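Local coordinates for protein dodecin (Thermus thermophilus, PDB 2UX9) that binds and sequesters flavins such as FMN and FAD, and also coenzyme A, probably as a cofactor store built as a hollow dodecamer, at residues 16-21 / 56-61; 34-39 / 60-65. The protein carries 1 engineered substitution. One frame throughout, in Å; residues are numbered along the deposited sequence. Where two conformers were deposited one is given.

Contact 1. Residues 16-21 / 56-61; sequences EGLEAA and YQVVLE. With FMN (flavin mononucleotide), chain H; FMN (flavin mononucleotide), chain B.
The N-terminal turn of helix 18-32 packs here on strand 52-65, in the dodecin fold of one helix lying on a three-stranded antiparallel sheet. Gly17 is the N-cap residue, and its O accepts the first helical bond from Ala21 N at 3.1 Å. The Tyr56 ring covers this helix start. Its CG stands anti to the carbonyl carbon (chi1 -66°), and CD2 comes to 3.5 Å from Gly17 CA. Leu18 N lies over one face of the ring. Leu18 reaches the strand with one branch: CD2 meets Tyr56 CD1 at 3.8 Å and Val58 CG2 at 4.0 Å, and the Leu18 side chain crosses both at about a right angle. Val58 CG2 also touches Ala21 CB, at 3.8 Å. An alanine in place of Tyr56 would probably leave the helix start poorly covered, since the ring contacts to Gly17 and Leu18 would be lost. Gln57 points away from the helix and reads the flavin edge with two nearly straight bonds. Its OE1 accepts from FMN (chain H) N3 at 2.8 Å, and its NE2 donates to FMN (chain H) O2 at 2.9 Å. This pairing fixes the rotation of the amide. Strand 52-65 bonds to strand 4-14 through Tyr56 and Val58, and to strand 36-49 through Gln57 and Val59. Leu18 also packs on Leu18 of two neighbouring subunits.

Contact 2. Residues 34-39 / 60-65; sequences RHLDWF and LEVGFA. Engineered in segment 60-65: Ala65 (natural residue Arg). With FMN (flavin mononucleotide), chain P.
Trp38 lies between the backbone of Gly63 and a bound flavin, at a classic beta bulge in the antiparallel pairing of strands 36-49 and 52-65. Its CG sits in the crowded position between backbone N and carbonyl carbon (chi1 86°), which lays the indole over the neighbouring strand. Gly63 CA makes a CH-pi contact with one face, 3.7 Å from the centroid of the six-membered ring and almost on its normal. Gly63 has no CB, so its backbone can lie directly against the ring. FMN (chain P) covers the opposite face, with its C6 3.4 Å from Trp38 CE2. The indole NE1 is held by Glu40.

In the bulge, Asp37 and Trp38 both face Gly63. Asp37 N donates to Gly63 O at 2.9 Å, nearly along the C=O axis, and Trp38 N adds a weak bond to the same oxygen. Gly63 N returns a straight bond to Trp38 O at 2.8 Å, in the carbonyl plane.

Leu36, Phe39, Val62 and Phe64 project from the other face of the sheet. The Leu36 side chain crosses those of Val62 and Phe64 obliquely, with its CD2 3.6 Å from Val62 CG1. Leu36 also packs on helix 18-32 and on Ile48 of a neighbouring subunit. Phe39 CB meets Leu60 CD1.

At the strand end lies the engineered Ala65 (naturally arginine). Ala65 N donates to His35 O from above the carbonyl plane. Ala65 CB lies 3.4 Å from phosphate oxygen O1P of FMN (chain P), and Asp37 OD2 is only 2.6 Å from that same O1P.

Overall arrangement
Both contacts use strand 52-65 and share Leu60 and Glu61. Contact 1 sets the strand against the start of helix 18-32; contact 2 pairs it with strand 36-49, which follows that helix in the chain. Their centres are 16 Å apart, on opposite sides of the chain's centre. Each meets a different part of the flavin sites shared between subunits. Contact 1 supplies the residue that bonds the flavin's pyrimidine edge. Contact 2 supplies the indole whose face the flavin covers and the residues beside the phosphate. Its flavin is also hydrogen-bonded by Lys3 and Tyr5 of the same chain and by Arg45 and Gln57 of a neighbouring subunit. The Arg34 side chain is about 3 Å from a bound coenzyme A.

Contact 1. Residues 16-21 / 56-61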
loop_
_atom_site.group_PDB
_atom_site.type_symbol
_atom_site.label_atom_id
_atom_site.label_comp_id
_atom_site.label_asym_id
_atom_site.label_seq_id
_atom_site.Cartn_x
_atom_site.Cartn_y
_atom_site.Cartn_z
ATOM N N GLU C 16 -6.615 -22.623 18.605
ATOM C CA GLU C 16 -7.069 -21.953 19.833
ATOM C C GLU C 16 -7.294 -20.451 19.665
ATOM O O GLU C 16 -8.244 -19.900 20.200
ATOM C CB GLU C 16 -6.053 -22.147 20.957
ATOM C CG GLU C 16 -5.687 -23.572 21.319
ATOM C CD GLU C 16 -4.514 -23.616 22.304
ATOM O OE1 GLU C 16 -4.378 -22.672 23.114
ATOM O OE2 GLU C 16 -3.717 -24.578 22.258
ATOM N N GLY C 17 -6.391 -19.776 18.962
ATOM C CA GLY C 17 -6.504 -18.342 18.775
ATOM C C GLY C 17 -5.263 -17.727 18.184
ATOM O O GLY C 17 -4.323 -18.424 17.816
ATOM N N LEU C 18 -5.264 -16.402 18.139
ATOM C CA LEU C 18 -4.230 -15.639 17.473
ATOM C C LEU C 18 -2.919 -15.646 18.247
ATOM O O LEU C 18 -1.848 -15.850 17.673
ATOM C CB LEU C 18 -4.709 -14.208 17.259
ATOM C CG LEU C 18 -5.932 -14.060 16.359
ATOM C CD1 LEU C 18 -6.431 -12.634 16.375
ATOM C CD2 LEU C 18 -5.598 -14.481 14.932
ATOM N N GLU C 19 -3.012 -15.424 19.548
ATOM C CA GLU C 19 -1.826 -15.447 20.411
ATOM C C GLU C 19 -1.179 -16.820 20.361
ATOM O O GLU C 19 0.032 -16.922 20.265
ATOM C CB GLU C 19 -2.183 -15.085 21.860
ATOM C CG GLU C 19 -2.516 -13.615 22.103
ATOM C CD GLU C 19 -3.957 -13.237 21.793
ATOM O OE1 GLU C 19 -4.733 -14.062 21.287
ATOM O OE2 GLU C 19 -4.341 -12.085 22.066
ATOM N N ALA C 20 -1.990 -17.873 20.399
ATOM C CA ALA C 20 -1.455 -19.229 20.344
ATOM C C ALA C 20 -0.740 -19.479 19.016
ATOM O O ALA C 20 0.283 -20.163 18.991
ATOM C CB ALA C 20 -2.571 -20.258 20.564
ATOM N N ALA C 21 -1.259 -18.934 17.921
ATOM C CA ALA C 21 -0.613 -19.117 16.620
ATOM C C ALA C 21 0.731 -18.386 16.566
ATOM O O ALA C 21 1.740 -18.932 16.099
ATOM C CB ALA C 21 -1.529 -18.642 15.509
ATOM N N TYR C 56 -6.426 -20.812 12.911
ATOM C CA TYR C 56 -5.929 -19.439 12.776
ATOM C C TYR C 56 -4.521 -19.544 12.226
ATOM O O TYR C 56 -3.752 -20.403 12.648
ATOM C CB TYR C 56 -5.872 -18.725 14.131
ATOM C CG TYR C 56 -7.226 -18.494 14.759
ATOM C CD1 TYR C 56 -7.990 -17.387 14.411
ATOM C CD2 TYR C 56 -7.751 -19.384 15.678
ATOM C CE1 TYR C 56 -9.221 -17.166 14.968
ATOM C CE2 TYR C 56 -9.005 -19.170 16.246
ATOM C CZ TYR C 56 -9.727 -18.053 15.881
ATOM O OH TYR C 56 -10.973 -17.821 16.403
ATOM N N GLN C 57 -4.186 -18.676 11.272
ATOM C CA GLN C 57 -2.881 -18.674 10.631
ATOM C C GLN C 57 -2.330 -17.256 10.663
ATOM O O GLN C 57 -2.910 -16.356 10.054
ATOM C CB GLN C 57 -3.012 -19.166 9.187
ATOM C CG GLN C 57 -3.569 -20.588 9.068
ATOM C CD GLN C 57 -3.936 -20.969 7.653
ATOM O OE1 GLN C 57 -4.245 -20.099 6.846
ATOM N NE2 GLN C 57 -3.917 -22.274 7.343
ATOM N N VAL C 58 -1.247 -17.038 11.396
ATOM C CA VAL C 58 -0.699 -15.700 11.539
ATOM C C VAL C 58 0.648 -15.671 10.840
ATOM O O VAL C 58 1.556 -16.423 11.198
ATOM C CB VAL C 58 -0.572 -15.314 13.002
ATOM C CG1 VAL C 58 0.026 -13.923 13.121
ATOM C CG2 VAL C 58 -1.937 -15.368 13.670
ATOM N N VAL C 59 0.747 -14.836 9.813
ATOM C CA VAL C 59 1.955 -14.682 9.031
ATOM C C VAL C 59 2.753 -13.588 9.697
ATOM O O VAL C 59 2.252 -12.483 9.862
ATOM C CB VAL C 59 1.637 -14.276 7.586
ATOM C CG1 VAL C 59 2.942 -14.156 6.755
ATOM C CG2 VAL C 59 0.639 -15.256 6.950
ATOM N N LEU C 60 3.978 -13.891 10.113
ATOM C CA LEU C 60 4.772 -12.892 10.791
ATOM C C LEU C 60 6.223 -12.913 10.373
ATOM O O LEU C 60 6.758 -13.938 9.958
ATOM C CB LEU C 60 4.621 -12.999 12.313
ATOM C CG LEU C 60 5.114 -14.266 13.010
ATOM C CD1 LEU C 60 4.993 -14.158 14.535
ATOM C CD2 LEU C 60 4.388 -15.507 12.533
ATOM N N GLU C 61 6.840 -11.748 10.440
ATOM C CA GLU C 61 8.284 -11.591 10.299
ATOM C C GLU C 61 8.905 -11.665 11.678
ATOM O O GLU C 61 8.379 -11.060 12.619
ATOM C CB GLU C 61 8.609 -10.228 9.692
ATOM C CG GLU C 61 8.085 -10.024 8.275
ATOM C CD GLU C 61 8.974 -10.647 7.222
ATOM O OE1 GLU C 61 8.581 -10.633 6.041
ATOM O OE2 GLU C 61 10.065 -11.148 7.567
HETATM N N1 FMN H . -5.904 -22.400 2.774
HETATM C C2 FMN H . -5.357 -22.098 3.984
HETATM O O2 FMN H . -5.163 -23.005 4.776
HETATM N N3 FMN H . -5.001 -20.799 4.289
HETATM C C4 FMN H . -5.194 -19.786 3.374
HETATM O O4 FMN H . -5.250 -18.631 3.804
HETATM C C4A FMN H . -5.736 -20.099 2.135
HETATM N N5 FMN H . -5.895 -19.117 1.185
HETATM C C5A FMN H . -6.434 -19.416 -0.045
HETATM C C6 FMN H . -6.594 -18.396 -0.979
HETATM C C7 FMN H . -7.143 -18.670 -2.230
HETATM C C7M FMN H . -7.119 -17.600 -3.280
HETATM C C8 FMN H . -7.536 -19.978 -2.530
HETATM C C8M FMN H . -8.219 -20.312 -3.826
HETATM C C9 FMN H . -7.361 -20.995 -1.602
HETATM C C9A FMN H . -6.815 -20.721 -0.349
HETATM N N10 FMN H . -6.646 -21.726 0.612
HETATM C C10 FMN H . -6.086 -21.408 1.836
HETATM C "C1'" FMN H . -7.130 -23.141 0.374
HETATM C "C2'" FMN H . -8.652 -23.240 0.498
HETATM O "O2'" FMN H . -9.047 -22.966 1.825
HETATM C "C3'" FMN H . -9.191 -24.617 0.106
HETATM O "O3'" FMN H . -8.658 -25.608 0.960
HETATM C "C4'" FMN H . -8.888 -24.981 -1.343
HETATM O "O4'" FMN H . -9.171 -23.885 -2.187
HETATM C "C5'" FMN H . -9.712 -26.182 -1.791
HETATM O "O5'" FMN H . -11.075 -25.854 -1.613
HETATM P P FMN H . -12.231 -26.835 -2.118
HETATM O O1P FMN H . -13.536 -26.249 -1.627
HETATM O O2P FMN H . -12.235 -26.912 -3.628
HETATM O O3P FMN H . -12.017 -28.210 -1.526
HETATM N N1 FMN B . -3.845 -23.008 -0.409
HETATM C C2 FMN B . -4.246 -22.631 -1.654
HETATM O O2 FMN B . -4.811 -23.452 -2.356
HETATM N N3 FMN B . -4.045 -21.337 -2.094
HETATM C C4 FMN B . -3.434 -20.406 -1.280
HETATM O O4 FMN B . -2.921 -19.425 -1.822
HETATM C C4A FMN B . -3.042 -20.789 -0.006
HETATM N N5 FMN B . -2.475 -19.868 0.846
HETATM C C5A FMN B . -2.080 -20.239 2.111
HETATM C C6 FMN B . -1.496 -19.287 2.942
HETATM C C7 FMN B . -1.081 -19.636 4.225
HETATM C C7M FMN B . -0.643 -18.551 5.163
HETATM C C8 FMN B . -1.252 -20.953 4.662
HETATM C C8M FMN B . -0.737 -21.406 5.998
HETATM C C9 FMN B . -1.847 -21.896 3.836
HETATM C C9A FMN B . -2.260 -21.548 2.550
HETATM N N10 FMN B . -2.846 -22.486 1.690
HETATM C C10 FMN B . -3.252 -22.089 0.429
HETATM C "C1'" FMN B . -2.978 -23.944 2.078
HETATM C "C2'" FMN B . -1.634 -24.669 1.997
HETATM O "O2'" FMN B . -1.189 -24.714 0.658
HETATM C "C3'" FMN B . -1.698 -26.100 2.535
HETATM O "O3'" FMN B . -2.608 -26.865 1.773
HETATM C "C4'" FMN B . -2.092 -26.162 4.007
HETATM O "O4'" FMN B . -1.367 -25.199 4.743
HETATM C "C5'" FMN B . -1.822 -27.544 4.590
HETATM O "O5'" FMN B . -0.449 -27.822 4.408
HETATM P P FMN B . 0.215 -29.135 5.033
HETATM O O1P FMN B . 1.635 -29.186 4.514
HETATM O O2P FMN B . 0.220 -29.057 6.543
HETATM O O3P FMN B . -0.556 -30.353 4.576
#

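Contact 2. Residues 34-39 / 60-65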
loop_
_atom_site.group_PDB
_atom_site.type_symbol
_atom_site.label_atom_id
_atom_site.label_comp_id
_atom_site.label_asym_id
_atom_site.label_seq_id
_atom_site.Cartn_x
_atom_site.Cartn_y
_atom_site.Cartn_z
ATOM N N ARG C 34 18.787 -18.157 17.581
ATOM C CA ARG C 34 19.198 -17.454 18.794
ATOM C C ARG C 34 19.068 -15.953 18.594
ATOM O O ARG C 34 19.079 -15.457 17.463
ATOM C CB ARG C 34 20.639 -17.810 19.133
ATOM C CG ARG C 34 20.820 -19.283 19.423
ATOM C CD ARG C 34 22.273 -19.635 19.649
ATOM N NE ARG C 34 23.094 -19.464 18.453
ATOM C CZ ARG C 34 23.276 -20.381 17.502
ATOM N NH1 ARG C 34 22.671 -21.572 17.547
ATOM N NH2 ARG C 34 24.085 -20.105 16.498
ATOM N N HIS C 35 18.916 -15.229 19.699
ATOM C CA HIS C 35 18.815 -13.768 19.688
ATOM C C HIS C 35 17.590 -13.264 18.954
ATOM O O HIS C 35 17.623 -12.218 18.302
ATOM C CB HIS C 35 20.098 -13.141 19.152
ATOM C CG HIS C 35 21.309 -13.589 19.902
ATOM N ND1 HIS C 35 21.585 -13.144 21.175
ATOM C CD2 HIS C 35 22.271 -14.488 19.596
ATOM C CE1 HIS C 35 22.683 -13.731 21.612
ATOM N NE2 HIS C 35 23.114 -14.557 20.678
ATOM N N LEU C 36 16.496 -13.996 19.115
ATOM C CA LEU C 36 15.193 -13.557 18.618
ATOM C C LEU C 36 14.784 -12.305 19.392
ATOM O O LEU C 36 14.777 -12.320 20.624
ATOM C CB LEU C 36 14.150 -14.660 18.802
ATOM C CG LEU C 36 14.399 -15.929 17.985
ATOM C CD1 LEU C 36 13.458 -17.035 18.393
ATOM C CD2 LEU C 36 14.263 -15.655 16.499
ATOM N N ASP C 37 14.446 -11.237 18.671
ATOM C CA ASP C 37 14.248 -9.924 19.286
ATOM C C ASP C 37 12.838 -9.341 19.118
ATOM O O ASP C 37 12.244 -8.854 20.090
ATOM C CB ASP C 37 15.286 -8.946 18.719
ATOM C CG ASP C 37 16.669 -9.143 19.313
ATOM O OD1 ASP C 37 16.795 -9.657 20.443
ATOM O OD2 ASP C 37 17.645 -8.777 18.628
ATOM N N TRP C 38 12.303 -9.357 17.906
ATOM C CA TRP C 38 10.990 -8.768 17.670
ATOM C C TRP C 38 10.250 -9.490 16.561
ATOM O O TRP C 38 10.839 -10.249 15.795
ATOM C CB TRP C 38 11.105 -7.255 17.371
ATOM C CG TRP C 38 11.374 -6.928 15.930
ATOM C CD1 TRP C 38 10.455 -6.584 14.996
ATOM C CD2 TRP C 38 12.644 -6.929 15.261
ATOM N NE1 TRP C 38 11.068 -6.376 13.785
ATOM C CE2 TRP C 38 12.412 -6.573 13.925
ATOM C CE3 TRP C 38 13.953 -7.171 15.675
ATOM C CZ2 TRP C 38 13.443 -6.465 12.983
ATOM C CZ3 TRP C 38 14.980 -7.068 14.735
ATOM C CH2 TRP C 38 14.712 -6.728 13.406
ATOM N N PHE C 39 8.941 -9.271 16.505
ATOM C CA PHE C 39 8.128 -9.788 15.425
ATOM C C PHE C 39 7.178 -8.722 14.917
ATOM O O PHE C 39 6.890 -7.744 15.600
ATOM C CB PHE C 39 7.367 -11.065 15.819
ATOM C CG PHE C 39 6.333 -10.859 16.893
ATOM C CD1 PHE C 39 5.016 -10.549 16.581
ATOM C CD2 PHE C 39 6.676 -10.978 18.222
ATOM C CE1 PHE C 39 4.071 -10.359 17.572
ATOM C CE2 PHE C 39 5.737 -10.799 19.212
ATOM C CZ PHE C 39 4.432 -10.480 18.886
ATOM N N LEU C 60 3.978 -13.891 10.113
ATOM C CA LEU C 60 4.772 -12.892 10.791
ATOM C C LEU C 60 6.223 -12.913 10.373
ATOM O O LEU C 60 6.758 -13.938 9.958
ATOM C CB LEU C 60 4.621 -12.999 12.313
ATOM C CG LEU C 60 5.114 -14.266 13.010
ATOM C CD1 LEU C 60 4.993 -14.158 14.535
ATOM C CD2 LEU C 60 4.388 -15.507 12.533
ATOM N N GLU C 61 6.840 -11.748 10.440
ATOM C CA GLU C 61 8.284 -11.591 10.299
ATOM C C GLU C 61 8.905 -11.665 11.678
ATOM O O GLU C 61 8.379 -11.060 12.619
ATOM C CB GLU C 61 8.609 -10.228 9.692
ATOM C CG GLU C 61 8.085 -10.024 8.275
ATOM C CD GLU C 61 8.974 -10.647 7.222
ATOM O OE1 GLU C 61 8.581 -10.633 6.041
ATOM O OE2 GLU C 61 10.065 -11.148 7.567
ATOM N N VAL C 62 10.010 -12.382 11.795
ATOM C CA VAL C 62 10.711 -12.507 13.055
ATOM C C VAL C 62 12.127 -11.979 12.829
ATOM O O VAL C 62 12.824 -12.435 11.913
ATOM C CB VAL C 62 10.718 -13.969 13.511
ATOM C CG1 VAL C 62 11.472 -14.109 14.777
ATOM C CG2 VAL C 62 9.262 -14.480 13.675
ATOM N N GLY C 63 12.537 -11.009 13.643
ATOM C CA GLY C 63 13.855 -10.396 13.556
ATOM C C GLY C 63 14.780 -10.893 14.646
ATOM O O GLY C 63 14.397 -10.953 15.825
ATOM N N PHE C 64 16.002 -11.229 14.262
ATOM C CA PHE C 64 17.002 -11.716 15.199
ATOM C C PHE C 64 18.385 -11.148 14.890
ATOM O O PHE C 64 18.720 -10.887 13.742
ATOM C CB PHE C 64 17.018 -13.262 15.285
ATOM C CG PHE C 64 17.329 -13.977 13.995
ATOM C CD1 PHE C 64 18.580 -14.507 13.772
ATOM C CD2 PHE C 64 16.349 -14.193 13.038
ATOM C CE1 PHE C 64 18.868 -15.216 12.608
ATOM C CE2 PHE C 64 16.640 -14.885 11.877
ATOM C CZ PHE C 64 17.892 -15.394 11.670
ATOM N N ALA C 65 19.173 -10.927 15.931
ATOM C CA ALA C 65 20.517 -10.370 15.764
ATOM C C ALA C 65 21.482 -11.451 15.304
ATOM O O ALA C 65 21.530 -12.531 15.891
ATOM C CB ALA C 65 21.002 -9.757 17.076
HETATM N N1 FMN P . 11.522 -3.396 19.621
HETATM C C2 FMN P . 10.218 -3.399 20.042
HETATM O O2 FMN P . 9.963 -3.402 21.243
HETATM N N3 FMN P . 9.191 -3.374 19.131
HETATM C C4 FMN P . 9.454 -3.348 17.782
HETATM O O4 FMN P . 8.537 -3.702 17.032
HETATM C C4A FMN P . 10.775 -3.321 17.348
HETATM N N5 FMN P . 11.085 -3.254 16.009
HETATM C C5A FMN P . 12.394 -3.235 15.577
HETATM C C6 FMN P . 12.666 -3.188 14.208
HETATM C C7 FMN P . 13.977 -3.177 13.749
HETATM C C7M FMN P . 14.254 -2.905 12.290
HETATM C C8 FMN P . 15.015 -3.223 14.683
HETATM C C8M FMN P . 16.444 -3.317 14.242
HETATM C C9 FMN P . 14.752 -3.275 16.042
HETATM C C9A FMN P . 13.432 -3.288 16.504
HETATM N N10 FMN P . 13.124 -3.347 17.861
HETATM C C10 FMN P . 11.805 -3.346 18.274
HETATM C "C1'" FMN P . 14.202 -3.515 18.910
HETATM C "C2'" FMN P . 14.733 -4.951 18.950
HETATM O "O2'" FMN P . 13.693 -5.827 19.336
HETATM C "C3'" FMN P . 15.899 -5.100 19.930
HETATM O "O3'" FMN P . 15.498 -4.770 21.243
HETATM C "C4'" FMN P . 17.098 -4.226 19.572
HETATM O "O4'" FMN P . 17.383 -4.303 18.191
HETATM C "C5'" FMN P . 18.323 -4.681 20.342
HETATM O "O5'" FMN P . 18.620 -5.967 19.865
HETATM P P FMN P . 19.962 -6.720 20.276
HETATM O O1P FMN P . 19.858 -8.158 19.808
HETATM O O2P FMN P . 21.118 -6.033 19.588
HETATM O O3P FMN P . 20.128 -6.649 21.778
#